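Putative aspartyl-tRNA synthetase (Leishmania major, PDB 6OD8) probably catalyses the ATP-dependent joining of L-aspartate to tRNA(Asp), releasing AMP and diphosphate, as a class II aminoacyl-tRNA synthetase. Local coordinates at residues Pro360-Leu365 against Tyr441-Phe445; Val375-Glu380 against Ala390-Met395; Leu410-Leu415 against Leu432-Val437; Thr428-Leu432 against Phe476-Glu481. One frame throughout, in Å; residues are numbered along the deposited sequence.

All four contacts lie in the class II synthetase domain, on the same side of the chain's centre. Contact 1 closes a loop of 75 residues, and contacts 2 and 3 are nested in it one after the other; contact 4 alternates along the chain with contacts 1 and 3. Helix 427-441 links three of them: it carries one side of both contact 3 and contact 4, whose centres are about 10 Å apart, and its end runs into contact 1, about 13 Å from contact 4. Contact 2, at the outermost strand 376-377, touches contact 1 but stays about 22 Å, centre to centre, from contacts 3 and 4. Contact 2 builds the sheet's edge, contact 3 packs helix on helix, and contacts 1 and 4 join a loop and a hairpin to the two ends of helix 427-441.

Contact 1: residues Pro360-Leu365 against Tyr441-Phe445; sequences PLVWKL and YGTDF. With EDO (1,2-ethanediol), chain K.
Asp444 and Val362 hold each other by two bonds, in which one backbone N-H meets a carboxylate and the other a backbone carbonyl. Val362 N gives its proton to Asp444 OD2 at 2.9 Å, almost straight at 171°, meeting the carboxylate on its anti side. In return Asp444 N donates to Val362 O at 2.8 Å. With CG anti to its own carbonyl carbon (chi1 -60°), Asp444 places its carboxylate beside its own backbone N, so that both face Val362, and a short acidic side chain is just long enough for this. The other oxygen, OD1, forms a salt bridge with Lys438 and accepts from an ethanediol probably left by the crystallisation liquor. Leu361 CD1 lies against Asp444 CB at 3.4 Å, covering the apolar part of the aspartate.

The pairing joins the loop ahead of helix 367-373 to the link between helix 427-441 and strand 445-449, which belongs to the mixed sheet of the class II synthetase domain. Gly442 turns the chain out of the helix with a positive phi of 83°, a backbone shape that a residue without a side chain takes up easily. Waters serve carbonyls that the two segments do not pair directly. Water 2 donates to Trp363 O at 2.6 Å and Phe445 O at 2.7 Å, and accepts from Thr443 OG1. Water 3 donates to Lys364 O and Gly442 O. Away from the seam, Trp363 NE1 is satisfied by Asn336 and Tyr441 OH by Asp386. The apolar end of the contact is Leu365, whose CD1 packs on Thr443 CG2 at 3.7 Å.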
loop_
_atom_site.group_PDB
_atom_site.type_symbol
_atom_site.label_atom_id
_atom_site.label_comp_id
_atom_site.label_asym_id
_atom_site.label_seq_id
_atom_site.Cartn_x
_atom_site.Cartn_y
_atom_site.Cartn_z
ATOM N N PRO A 360 -22.425 -8.695 -14.070
ATOM C CA PRO A 360 -20.952 -8.700 -14.088
ATOM C C PRO A 360 -20.402 -7.815 -15.197
ATOM O O PRO A 360 -20.937 -7.768 -16.310
ATOM C CB PRO A 360 -20.603 -10.172 -14.334
ATOM C CG PRO A 360 -21.771 -10.926 -13.809
ATOM C CD PRO A 360 -22.982 -10.059 -14.022
ATOM N N LEU A 361 -19.317 -7.119 -14.878
ATOM C CA LEU A 361 -18.697 -6.205 -15.824
ATOM C C LEU A 361 -18.186 -6.960 -17.042
ATOM O O LEU A 361 -17.577 -8.030 -16.920
ATOM C CB LEU A 361 -17.535 -5.474 -15.160
ATOM C CG LEU A 361 -16.972 -4.266 -15.907
ATOM C CD1 LEU A 361 -17.948 -3.122 -15.686
ATOM C CD2 LEU A 361 -15.556 -3.908 -15.384
ATOM N N VAL A 362 -18.446 -6.394 -18.216
ATOM C CA VAL A 362 -17.834 -6.831 -19.468
ATOM C C VAL A 362 -16.803 -5.774 -19.832
ATOM O O VAL A 362 -17.151 -4.600 -19.983
ATOM C CB VAL A 362 -18.876 -7.003 -20.578
ATOM C CG1 VAL A 362 -18.201 -7.394 -21.893
ATOM C CG2 VAL A 362 -19.916 -8.063 -20.172
ATOM N N TRP A 363 -15.529 -6.171 -19.925
ATOM C CA TRP A 363 -14.484 -5.216 -20.264
ATOM C C TRP A 363 -13.816 -5.505 -21.607
ATOM O O TRP A 363 -13.009 -4.693 -22.054
ATOM C CB TRP A 363 -13.425 -5.139 -19.137
ATOM C CG TRP A 363 -12.550 -6.355 -18.924
ATOM C CD1 TRP A 363 -11.280 -6.546 -19.383
ATOM C CD2 TRP A 363 -12.874 -7.517 -18.151
ATOM N NE1 TRP A 363 -10.796 -7.762 -18.951
ATOM C CE2 TRP A 363 -11.767 -8.389 -18.219
ATOM C CE3 TRP A 363 -14.003 -7.912 -17.425
ATOM C CZ2 TRP A 363 -11.747 -9.623 -17.570
ATOM C CZ3 TRP A 363 -13.988 -9.148 -16.793
ATOM C CH2 TRP A 363 -12.868 -9.985 -16.870
ATOM N N LYS A 364 -14.136 -6.627 -22.250
ATOM C CA LYS A 364 -13.565 -7.022 -23.534
ATOM C C LYS A 364 -14.636 -7.037 -24.611
ATOM O O LYS A 364 -15.750 -7.532 -24.384
ATOM C CB LYS A 364 -12.948 -8.427 -23.476
ATOM C CG LYS A 364 -11.849 -8.639 -22.439
ATOM C CD LYS A 364 -11.155 -9.980 -22.677
ATOM C CE LYS A 364 -10.123 -10.265 -21.605
ATOM N NZ LYS A 364 -9.241 -11.409 -21.990
ATOM N N LEU A 365 -14.285 -6.557 -25.804
ATOM C CA LEU A 365 -15.079 -6.904 -26.978
ATOM C C LEU A 365 -14.913 -8.390 -27.293
ATOM O O LEU A 365 -13.855 -8.978 -27.056
ATOM C CB LEU A 365 -14.643 -6.073 -28.190
ATOM C CG LEU A 365 -15.335 -4.742 -28.480
ATOM C CD1 LEU A 365 -15.060 -3.771 -27.378
ATOM C CD2 LEU A 365 -14.880 -4.163 -29.835
ATOM N N TYR A 441 -20.831 -1.625 -29.131
ATOM C CA TYR A 441 -19.656 -2.481 -29.009
ATOM C C TYR A 441 -19.809 -3.592 -27.985
ATOM O O TYR A 441 -18.998 -4.522 -27.997
ATOM C CB TYR A 441 -18.409 -1.652 -28.633
ATOM C CG TYR A 441 -18.093 -0.605 -29.702
ATOM C CD1 TYR A 441 -17.422 -0.957 -30.873
ATOM C CD2 TYR A 441 -18.494 0.718 -29.551
ATOM C CE1 TYR A 441 -17.159 -0.011 -31.867
ATOM C CE2 TYR A 441 -18.218 1.670 -30.521
ATOM C CZ TYR A 441 -17.548 1.301 -31.683
ATOM O OH TYR A 441 -17.289 2.231 -32.687
ATOM N N GLY A 442 -20.783 -3.490 -27.077
ATOM C CA GLY A 442 -21.052 -4.562 -26.127
ATOM C C GLY A 442 -20.191 -4.577 -24.891
ATOM O O GLY A 442 -20.151 -5.598 -24.194
ATOM N N THR A 443 -19.517 -3.470 -24.573
ATOM C CA THR A 443 -18.563 -3.446 -23.480
ATOM C C THR A 443 -18.901 -2.329 -22.501
ATOM O O THR A 443 -19.422 -1.277 -22.885
ATOM C CB THR A 443 -17.116 -3.287 -23.973
ATOM O OG1 THR A 443 -16.229 -3.336 -22.848
ATOM C CG2 THR A 443 -16.935 -1.974 -24.720
ATOM N N ASP A 444 -18.623 -2.599 -21.223
ATOM C CA ASP A 444 -18.777 -1.661 -20.116
ATOM C C ASP A 444 -17.505 -0.875 -19.825
ATOM O O ASP A 444 -17.506 -0.061 -18.894
ATOM C CB ASP A 444 -19.169 -2.399 -18.814
ATOM C CG ASP A 444 -20.475 -3.166 -18.928
ATOM O OD1 ASP A 444 -21.474 -2.613 -19.433
ATOM O OD2 ASP A 444 -20.498 -4.333 -18.487
ATOM N N PHE A 445 -16.430 -1.094 -20.597
ATOM C CA PHE A 445 -15.117 -0.507 -20.351
ATOM C C PHE A 445 -14.536 0.011 -21.658
ATOM O O PHE A 445 -14.496 -0.728 -22.642
ATOM C CB PHE A 445 -14.161 -1.545 -19.760
ATOM C CG PHE A 445 -12.828 -0.970 -19.333
ATOM C CD1 PHE A 445 -12.637 -0.531 -18.034
ATOM C CD2 PHE A 445 -11.786 -0.839 -20.235
ATOM C CE1 PHE A 445 -11.421 0.006 -17.627
ATOM C CE2 PHE A 445 -10.574 -0.294 -19.832
ATOM C CZ PHE A 445 -10.394 0.129 -18.534
HETATM C C1 EDO K . -22.682 1.959 -19.710
HETATM O O1 EDO K . -24.109 1.908 -19.670
HETATM C C2 EDO K . -22.110 0.564 -19.857
HETATM O O2 EDO K . -22.177 -0.135 -18.609
HETATM O O HOH W 1 -22.310 -5.453 -17.249
HETATM O O HOH W 2 -13.504 -2.943 -23.928
HETATM O O HOH W 3 -18.156 -7.804 -25.222
#

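Contact 2: residues Val375-Glu380 against Ala390-Met395; sequences VGVISE and ARVHNM. With EDO (1,2-ethanediol), chain H; EDO (1,2-ethanediol), chain E.
Gly376 and Val392 lie in two short parallel strands, and the backbone makes the first shell. Gly376 N donates to Ala390 O at 2.8 Å, Val392 N to Gly376 O, and Ile378 N to Val392 O at 2.9 Å; Ser379 N then reaches His393 O at 2.8 Å as the chain turns into a 3-10 segment. Having no side chain, Gly376 lets Arg391 CG pass 4.0 Å from its CA. Ile378 crosses Arg391 at about a right angle, CG1 against CD.

This pair forms one margin of the large mixed sheet of the class II domain, strand 376-377 being its outermost within the chain. On the face opposite Arg391 the branched Val377 and Val392 suit the extended backbone, and Val377 CG2 meets Met395 SD at 3.9 Å; helix 367-373 covers Val392 and Met395 through Ile370.

Further out, Ser379 CB sits over one face of the His393 imidazole, 4.1 Å above its plane and offset toward the rim. The rotation of that ring is fixed by Asn394, whose ND2 donates to His393 ND1 at 3.0 Å, the bond lying in the planes of both groups. Asn394 is itself set by Ser397 N, which donates to its OD1. Water 4 accepts from Met395 N and donates to Glu380 OE2. Beyond the chain, Tyr68 of the second subunit packs on Ile378 and makes a weak hydrogen bond with His393 NE2.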
loop_
_atom_site.group_PDB
_atom_site.type_symbol
_atom_site.label_atom_id
_atom_site.label_comp_id
_atom_site.label_asym_id
_atom_site.label_seq_id
_atom_site.Cartn_x
_atom_site.Cartn_y
_atom_site.Cartn_z
ATOM N N VAL A 375 -13.516 -3.143 -36.162
ATOM C CA VAL A 375 -12.621 -2.513 -35.197
ATOM C C VAL A 375 -11.182 -2.852 -35.561
ATOM O O VAL A 375 -10.869 -3.995 -35.928
ATOM C CB VAL A 375 -12.981 -2.994 -33.779
ATOM C CG1 VAL A 375 -11.945 -2.577 -32.748
ATOM C CG2 VAL A 375 -14.367 -2.476 -33.386
ATOM N N GLY A 376 -10.297 -1.862 -35.478
ATOM C CA GLY A 376 -8.902 -2.100 -35.800
ATOM C C GLY A 376 -8.200 -2.880 -34.701
ATOM O O GLY A 376 -8.685 -2.980 -33.587
ATOM N N VAL A 377 -7.058 -3.478 -35.039
ATOM C CA VAL A 377 -6.240 -4.233 -34.087
ATOM C C VAL A 377 -4.800 -3.759 -34.240
ATOM O O VAL A 377 -4.139 -4.092 -35.228
ATOM C CB VAL A 377 -6.331 -5.750 -34.295
ATOM C CG1 VAL A 377 -5.569 -6.477 -33.184
ATOM C CG2 VAL A 377 -7.785 -6.222 -34.368
ATOM N N ILE A 378 -4.305 -3.018 -33.243
ATOM C CA ILE A 378 -3.024 -2.318 -33.370
ATOM C C ILE A 378 -1.873 -3.302 -33.555
ATOM O O ILE A 378 -1.026 -3.134 -34.442
ATOM C CB ILE A 378 -2.798 -1.409 -32.148
ATOM C CG1 ILE A 378 -3.891 -0.338 -32.109
ATOM C CG2 ILE A 378 -1.378 -0.821 -32.155
ATOM C CD1 ILE A 378 -4.007 0.435 -30.832
ATOM N N SER A 379 -1.830 -4.352 -32.736
ATOM C CA SER A 379 -0.693 -5.267 -32.764
ATOM C C SER A 379 -0.657 -6.129 -34.015
ATOM O O SER A 379 0.361 -6.787 -34.266
ATOM C CB SER A 379 -0.710 -6.157 -31.516
ATOM O OG SER A 379 -1.823 -7.036 -31.542
ATOM N N GLU A 380 -1.727 -6.140 -34.811
ATOM C CA GLU A 380 -1.755 -6.902 -36.048
ATOM C C GLU A 380 -1.799 -6.017 -37.283
ATOM O O GLU A 380 -1.940 -6.531 -38.390
ATOM C CB GLU A 380 -2.944 -7.859 -36.048
ATOM C CG GLU A 380 -2.921 -8.845 -34.900
ATOM C CD GLU A 380 -4.166 -9.688 -34.874
ATOM O OE1 GLU A 380 -4.981 -9.539 -35.802
ATOM O OE2 GLU A 380 -4.337 -10.489 -33.933
ATOM N N ALA A 390 -12.855 2.743 -34.106
ATOM C CA ALA A 390 -12.411 2.138 -32.865
ATOM C C ALA A 390 -11.331 1.092 -33.125
ATOM O O ALA A 390 -11.233 0.494 -34.204
ATOM C CB ALA A 390 -13.595 1.517 -32.129
ATOM N N ARG A 391 -10.534 0.846 -32.083
ATOM C CA ARG A 391 -9.391 -0.047 -32.153
ATOM C C ARG A 391 -9.271 -0.790 -30.835
ATOM O O ARG A 391 -9.643 -0.270 -29.780
ATOM C CB ARG A 391 -8.072 0.708 -32.370
ATOM C CG ARG A 391 -7.843 1.225 -33.759
ATOM C CD ARG A 391 -6.518 1.984 -33.795
ATOM N NE ARG A 391 -6.128 2.324 -35.165
ATOM C CZ ARG A 391 -6.516 3.423 -35.800
ATOM N NH1 ARG A 391 -7.315 4.296 -35.187
ATOM N NH2 ARG A 391 -6.113 3.643 -37.053
ATOM N N VAL A 392 -8.718 -1.994 -30.898
ATOM C CA VAL A 392 -8.180 -2.625 -29.696
ATOM C C VAL A 392 -6.688 -2.808 -29.921
ATOM O O VAL A 392 -6.230 -2.887 -31.063
ATOM C CB VAL A 392 -8.869 -3.974 -29.373
ATOM C CG1 VAL A 392 -10.375 -3.781 -29.235
ATOM C CG2 VAL A 392 -8.538 -5.016 -30.415
ATOM N N HIS A 393 -5.916 -2.820 -28.833
ATOM C CA HIS A 393 -4.494 -3.098 -28.997
ATOM C C HIS A 393 -4.271 -4.506 -29.556
ATOM O O HIS A 393 -3.476 -4.692 -30.486
ATOM C CB HIS A 393 -3.734 -2.913 -27.682
ATOM C CG HIS A 393 -2.258 -3.145 -27.830
ATOM N ND1 HIS A 393 -1.657 -4.341 -27.501
ATOM C CD2 HIS A 393 -1.287 -2.377 -28.380
ATOM C CE1 HIS A 393 -0.369 -4.278 -27.787
ATOM N NE2 HIS A 393 -0.120 -3.099 -28.328
ATOM N N ASN A 394 -4.971 -5.509 -29.015
ATOM C CA ASN A 394 -4.622 -6.896 -29.329
ATOM C C ASN A 394 -5.826 -7.806 -29.123
ATOM O O ASN A 394 -6.797 -7.445 -28.455
ATOM C CB ASN A 394 -3.428 -7.397 -28.481
ATOM C CG ASN A 394 -3.749 -7.499 -26.993
ATOM O OD1 ASN A 394 -4.468 -8.407 -26.550
ATOM N ND2 ASN A 394 -3.186 -6.590 -26.207
ATOM N N MET A 395 -5.742 -9.005 -29.704
ATOM C CA MET A 395 -6.883 -9.913 -29.664
ATOM C C MET A 395 -6.989 -10.688 -28.356
ATOM O O MET A 395 -7.940 -11.461 -28.193
ATOM C CB MET A 395 -6.826 -10.878 -30.844
ATOM C CG MET A 395 -7.087 -10.211 -32.197
ATOM S SD MET A 395 -8.688 -9.375 -32.239
ATOM C CE MET A 395 -9.798 -10.737 -31.871
HETATM C C1 EDO H . -3.857 -4.110 -23.511
HETATM O O1 EDO H . -3.473 -5.488 -23.375
HETATM C C2 EDO H . -2.759 -3.287 -24.170
HETATM O O2 EDO H . -1.484 -3.680 -23.650
HETATM C C1 EDO E . -7.908 5.798 -30.781
HETATM O O1 EDO E . -6.909 5.111 -30.025
HETATM C C2 EDO E . -8.921 4.797 -31.334
HETATM O O2 EDO E . -8.500 4.301 -32.610
HETATM O O HOH W 4 -3.451 -9.626 -31.262
#

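Contact 3: residues Leu410-Leu415 against Leu432-Val437; sequences LLNTVL and LLGKLV
Where Leu410 and Leu411 meet Leu432, Leu433 and Leu436 there is no ring and no flat side chain; the planar group involved is the Leu410 carbonyl, with Leu436 CD1 resting 3.5 Å from its oxygen. That oxygen accepts from both OG1 and N of Thr413, OG1 lying in the carbonyl plane at 2.6 Å, so the methyl abuts a polar atom already supplied with donors.

This is helix-to-helix packing, helix 404-412 with the turn after it lying against helix 427-441, almost entirely through aliphatic side chains, with no hydrogen bond across the contact. Leucines fit such an interface because their forked ends can mesh. Leu410 extends with CG anti to its backbone N (chi1 179°), which carries CD2 across to helix 427-441; there it touches Leu433 CD1 and Val437 CG2, at 4.0 Å each, while its CG slides past Leu436 CB. Leu433 and Val437, one helical turn apart, also touch Phe446 of strand 445-449, so the helix bridges Leu410 and the sheet.

Leu432 and Leu436, again a turn apart, serve the outer part of the seam. The compact, branched Val414 spans both: its CG2 meets Leu432 CD2 at 3.8 Å and Leu436 CD1 at 3.9 Å, and its CG1 touches Leu436 CD2. A single methyl, Leu432 CD2, is the point where three residues converge: besides Val414 CG2 it meets Leu411 CD2 at 3.8 Å and Leu415 CD2 at 3.9 Å.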
loop_
_atom_site.group_PDB
_atom_site.type_symbol
_atom_site.label_atom_id
_atom_site.label_comp_id
_atom_site.label_asym_id
_atom_site.label_seq_id
_atom_site.Cartn_x
_atom_site.Cartn_y
_atom_site.Cartn_z
ATOM N N LEU A 410 -20.141 10.089 -32.095
ATOM C CA LEU A 410 -21.067 9.065 -31.617
ATOM C C LEU A 410 -22.176 9.681 -30.773
ATOM O O LEU A 410 -23.361 9.363 -30.956
ATOM C CB LEU A 410 -20.302 8.001 -30.827
ATOM C CG LEU A 410 -21.078 6.833 -30.199
ATOM C CD1 LEU A 410 -21.952 6.136 -31.232
ATOM C CD2 LEU A 410 -20.110 5.847 -29.569
ATOM N N LEU A 411 -21.805 10.576 -29.851
ATOM C CA LEU A 411 -22.804 11.327 -29.098
ATOM C C LEU A 411 -23.742 12.071 -30.029
ATOM O O LEU A 411 -24.958 12.080 -29.818
ATOM C CB LEU A 411 -22.118 12.311 -28.153
ATOM C CG LEU A 411 -21.652 11.709 -26.838
ATOM C CD1 LEU A 411 -20.603 12.610 -26.219
ATOM C CD2 LEU A 411 -22.861 11.554 -25.925
ATOM N N ASN A 412 -23.194 12.694 -31.068
ATOM C CA ASN A 412 -24.018 13.497 -31.958
ATOM C C ASN A 412 -25.054 12.665 -32.704
ATOM O O ASN A 412 -25.993 13.242 -33.262
ATOM C CB ASN A 412 -23.132 14.267 -32.961
ATOM C CG ASN A 412 -22.486 15.512 -32.347
ATOM O OD1 ASN A 412 -22.946 16.020 -31.326
ATOM N ND2 ASN A 412 -21.413 16.002 -32.966
ATOM N N THR A 413 -24.928 11.333 -32.733
ATOM C CA THR A 413 -25.957 10.561 -33.430
ATOM C C THR A 413 -27.298 10.607 -32.713
ATOM O O THR A 413 -28.330 10.376 -33.347
ATOM C CB THR A 413 -25.548 9.095 -33.616
ATOM O OG1 THR A 413 -25.403 8.460 -32.350
ATOM C CG2 THR A 413 -24.262 8.970 -34.430
ATOM N N VAL A 414 -27.314 10.900 -31.415
ATOM C CA VAL A 414 -28.553 10.977 -30.653
ATOM C C VAL A 414 -28.823 12.372 -30.110
ATOM O O VAL A 414 -29.862 12.579 -29.482
ATOM C CB VAL A 414 -28.573 9.950 -29.500
ATOM C CG1 VAL A 414 -28.415 8.542 -30.033
ATOM C CG2 VAL A 414 -27.478 10.264 -28.504
ATOM N N LEU A 415 -27.919 13.332 -30.316
ATOM C CA LEU A 415 -28.093 14.683 -29.793
ATOM C C LEU A 415 -28.702 15.609 -30.838
ATOM O O LEU A 415 -28.335 15.568 -32.018
ATOM C CB LEU A 415 -26.766 15.274 -29.312
ATOM C CG LEU A 415 -26.081 14.610 -28.120
ATOM C CD1 LEU A 415 -24.769 15.324 -27.827
ATOM C CD2 LEU A 415 -27.013 14.619 -26.919
ATOM N N LEU A 432 -24.217 9.011 -21.177
ATOM C CA LEU A 432 -24.814 8.769 -22.486
ATOM C C LEU A 432 -23.807 8.096 -23.414
ATOM O O LEU A 432 -24.137 7.123 -24.102
ATOM C CB LEU A 432 -25.334 10.078 -23.091
ATOM C CG LEU A 432 -25.985 9.966 -24.475
ATOM C CD1 LEU A 432 -27.141 8.988 -24.453
ATOM C CD2 LEU A 432 -26.495 11.340 -24.967
ATOM N N LEU A 433 -22.549 8.548 -23.378
ATOM C CA LEU A 433 -21.531 7.959 -24.233
ATOM C C LEU A 433 -21.307 6.496 -23.891
ATOM O O LEU A 433 -21.201 5.651 -24.791
ATOM C CB LEU A 433 -20.225 8.750 -24.119
ATOM C CG LEU A 433 -19.028 8.207 -24.897
ATOM C CD1 LEU A 433 -19.326 8.146 -26.414
ATOM C CD2 LEU A 433 -17.748 9.015 -24.617
ATOM N N GLY A 434 -21.245 6.175 -22.598
ATOM C CA GLY A 434 -21.034 4.795 -22.195
ATOM C C GLY A 434 -22.189 3.890 -22.576
ATOM O O GLY A 434 -21.984 2.720 -22.900
ATOM N N LYS A 435 -23.421 4.414 -22.545
ATOM C CA LYS A 435 -24.564 3.637 -23.015
ATOM C C LYS A 435 -24.468 3.379 -24.513
ATOM O O LYS A 435 -24.695 2.255 -24.976
ATOM C CB LYS A 435 -25.878 4.350 -22.670
ATOM N N LEU A 436 -24.132 4.415 -25.292
ATOM C CA LEU A 436 -23.939 4.230 -26.731
ATOM C C LEU A 436 -22.826 3.228 -27.020
ATOM O O LEU A 436 -22.941 2.409 -27.942
ATOM C CB LEU A 436 -23.635 5.574 -27.406
ATOM C CG LEU A 436 -24.777 6.594 -27.396
ATOM C CD1 LEU A 436 -24.343 7.986 -27.899
ATOM C CD2 LEU A 436 -25.914 6.070 -28.254
ATOM N N VAL A 437 -21.738 3.285 -26.243
ATOM C CA VAL A 437 -20.643 2.334 -26.415
ATOM C C VAL A 437 -21.093 0.924 -26.056
ATOM O O VAL A 437 -20.755 -0.047 -26.748
ATOM C CB VAL A 437 -19.422 2.776 -25.588
ATOM C CG1 VAL A 437 -18.412 1.623 -25.458
ATOM C CG2 VAL A 437 -18.780 4.013 -26.240
#

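Contact 4: residues Thr428-Leu432 against Phe476-Glu481; sequences TNEKL and FIRGEE
Glu430 is brought to Glu481 by its first torsion: chi1 of 70° sets CG between the backbone N and the carbonyl carbon, and the extended chain beyond carries the carboxylate over the hairpin. Lys431 instead bends at chi3 and chi4, which brings its ammonium down beside Glu480.

Glu430 OE1 accepts from Glu481 N at 3.0 Å, the donor standing 44° above the carboxylate plane. The same oxygen lies at the edge of the Phe476 ring, in its plane and 3.7 Å from CE1, where the slightly positive ring hydrogens suit an oxygen. Glutamate is long enough to reach from the helix to a backbone N-H of the strand. Its CG passes Gly479 O at 3.2 Å. Lys431 NZ forms a salt bridge with Glu480 OE2 at 3.1 Å, approaching from well above the carboxylate plane, so charge attraction probably matters more here than lone-pair direction. Glu480 OE1 has a second partner, Arg532, in a position consistent with the motif 3 arginine, which in class II relatives contacts ATP.

The partner segment is a beta hairpin closed by a type I' turn, with Ile477 N bonded to Glu480 O and Glu480 N to Ile477 O. Arg478 and Gly479 both have positive phi; glycine fits the second position, where the CA atoms of Gly479 and Lys431 are 4.3 Å apart.

Helix 427-441 rides on the bend joining strands 472-477 and 480-487, with helix 530-538 touching Ile477 and Glu480, and the Phe476 ring stacked on Phe446 of strand 445-449.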
loop_
_atom_site.group_PDB
_atom_site.type_symbol
_atom_site.label_atom_id
_atom_site.label_comp_id
_atom_site.label_asym_id
_atom_site.label_seq_id
_atom_site.Cartn_x
_atom_site.Cartn_y
_atom_site.Cartn_z
ATOM N N THR A 428 -23.415 14.246 -17.462
ATOM C CA THR A 428 -24.554 13.682 -18.176
ATOM C C THR A 428 -24.117 13.093 -19.512
ATOM O O THR A 428 -24.626 12.041 -19.925
ATOM C CB THR A 428 -25.643 14.739 -18.382
ATOM O OG1 THR A 428 -26.010 15.299 -17.113
ATOM C CG2 THR A 428 -26.881 14.113 -19.021
ATOM N N ASN A 429 -23.140 13.728 -20.176
ATOM C CA ASN A 429 -22.693 13.213 -21.462
ATOM C C ASN A 429 -21.846 11.948 -21.324
ATOM O O ASN A 429 -21.947 11.071 -22.189
ATOM C CB ASN A 429 -21.932 14.293 -22.240
ATOM N N GLU A 430 -21.045 11.793 -20.249
ATOM C CA GLU A 430 -20.231 10.575 -20.132
ATOM C C GLU A 430 -21.110 9.334 -20.010
ATOM O O GLU A 430 -20.795 8.280 -20.582
ATOM C CB GLU A 430 -19.250 10.647 -18.945
ATOM C CG GLU A 430 -19.903 10.593 -17.545
ATOM C CD GLU A 430 -18.904 10.503 -16.383
ATOM O OE1 GLU A 430 -17.688 10.326 -16.612
ATOM O OE2 GLU A 430 -19.350 10.615 -15.221
ATOM N N LYS A 431 -22.222 9.433 -19.271
ATOM C CA LYS A 431 -23.082 8.266 -19.137
ATOM C C LYS A 431 -23.805 7.972 -20.443
ATOM O O LYS A 431 -23.967 6.801 -20.806
ATOM C CB LYS A 431 -24.068 8.435 -17.976
ATOM C CG LYS A 431 -23.523 7.769 -16.703
ATOM C CD LYS A 431 -24.562 7.552 -15.614
ATOM C CE LYS A 431 -24.397 8.576 -14.503
ATOM N NZ LYS A 431 -24.377 7.944 -13.150
ATOM N N LEU A 432 -24.217 9.011 -21.177
ATOM C CA LEU A 432 -24.814 8.769 -22.486
ATOM C C LEU A 432 -23.807 8.096 -23.414
ATOM O O LEU A 432 -24.137 7.123 -24.102
ATOM C CB LEU A 432 -25.334 10.078 -23.091
ATOM C CG LEU A 432 -25.985 9.966 -24.475
ATOM C CD1 LEU A 432 -27.141 8.988 -24.453
ATOM C CD2 LEU A 432 -26.495 11.340 -24.967
ATOM N N PHE A 476 -13.242 4.671 -18.834
ATOM C CA PHE A 476 -14.599 4.684 -18.318
ATOM C C PHE A 476 -15.017 3.268 -17.939
ATOM O O PHE A 476 -14.750 2.307 -18.673
ATOM C CB PHE A 476 -15.585 5.262 -19.355
ATOM C CG PHE A 476 -15.289 6.694 -19.747
ATOM C CD1 PHE A 476 -15.912 7.747 -19.090
ATOM C CD2 PHE A 476 -14.384 6.983 -20.763
ATOM C CE1 PHE A 476 -15.629 9.065 -19.425
ATOM C CE2 PHE A 476 -14.093 8.304 -21.107
ATOM C CZ PHE A 476 -14.730 9.350 -20.453
ATOM N N ILE A 477 -15.684 3.153 -16.794
ATOM C CA ILE A 477 -16.329 1.921 -16.360
ATOM C C ILE A 477 -17.800 2.230 -16.149
ATOM O O ILE A 477 -18.139 3.152 -15.396
ATOM C CB ILE A 477 -15.714 1.366 -15.056
ATOM C CG1 ILE A 477 -14.219 1.081 -15.222
ATOM C CG2 ILE A 477 -16.448 0.098 -14.642
ATOM C CD1 ILE A 477 -13.563 0.520 -13.935
ATOM N N ARG A 478 -18.670 1.456 -16.801
ATOM C CA ARG A 478 -20.114 1.681 -16.750
ATOM C C ARG A 478 -20.471 3.154 -16.966
ATOM O O ARG A 478 -21.306 3.722 -16.261
ATOM C CB ARG A 478 -20.702 1.166 -15.427
ATOM C CG ARG A 478 -20.407 -0.296 -15.099
ATOM C CD ARG A 478 -21.320 -0.774 -13.990
ATOM N NE ARG A 478 -20.878 -2.040 -13.415
ATOM C CZ ARG A 478 -21.293 -3.240 -13.821
ATOM N NH1 ARG A 478 -22.157 -3.339 -14.818
ATOM N NH2 ARG A 478 -20.847 -4.343 -13.221
ATOM N N GLY A 479 -19.829 3.786 -17.953
ATOM C CA GLY A 479 -20.190 5.141 -18.333
ATOM C C GLY A 479 -19.671 6.237 -17.427
ATOM O O GLY A 479 -20.133 7.384 -17.531
ATOM N N GLU A 480 -18.731 5.929 -16.531
ATOM C CA GLU A 480 -18.205 6.915 -15.599
ATOM C C GLU A 480 -16.689 6.851 -15.591
ATOM O O GLU A 480 -16.103 5.760 -15.597
ATOM C CB GLU A 480 -18.769 6.681 -14.190
ATOM C CG GLU A 480 -20.288 6.742 -14.194
ATOM C CD GLU A 480 -20.877 6.807 -12.793
ATOM O OE1 GLU A 480 -20.321 7.531 -11.931
ATOM O OE2 GLU A 480 -21.898 6.139 -12.563
ATOM N N GLU A 481 -16.071 8.039 -15.575
ATOM C CA GLU A 481 -14.623 8.162 -15.638
ATOM C C GLU A 481 -13.981 7.510 -14.419
ATOM O O GLU A 481 -14.377 7.764 -13.282
ATOM C CB GLU A 481 -14.240 9.649 -15.719
ATOM C CG GLU A 481 -12.766 9.927 -15.990
ATOM C CD GLU A 481 -11.940 10.148 -14.720
ATOM O OE1 GLU A 481 -12.531 10.326 -13.630
ATOM O OE2 GLU A 481 -10.693 10.141 -14.818
#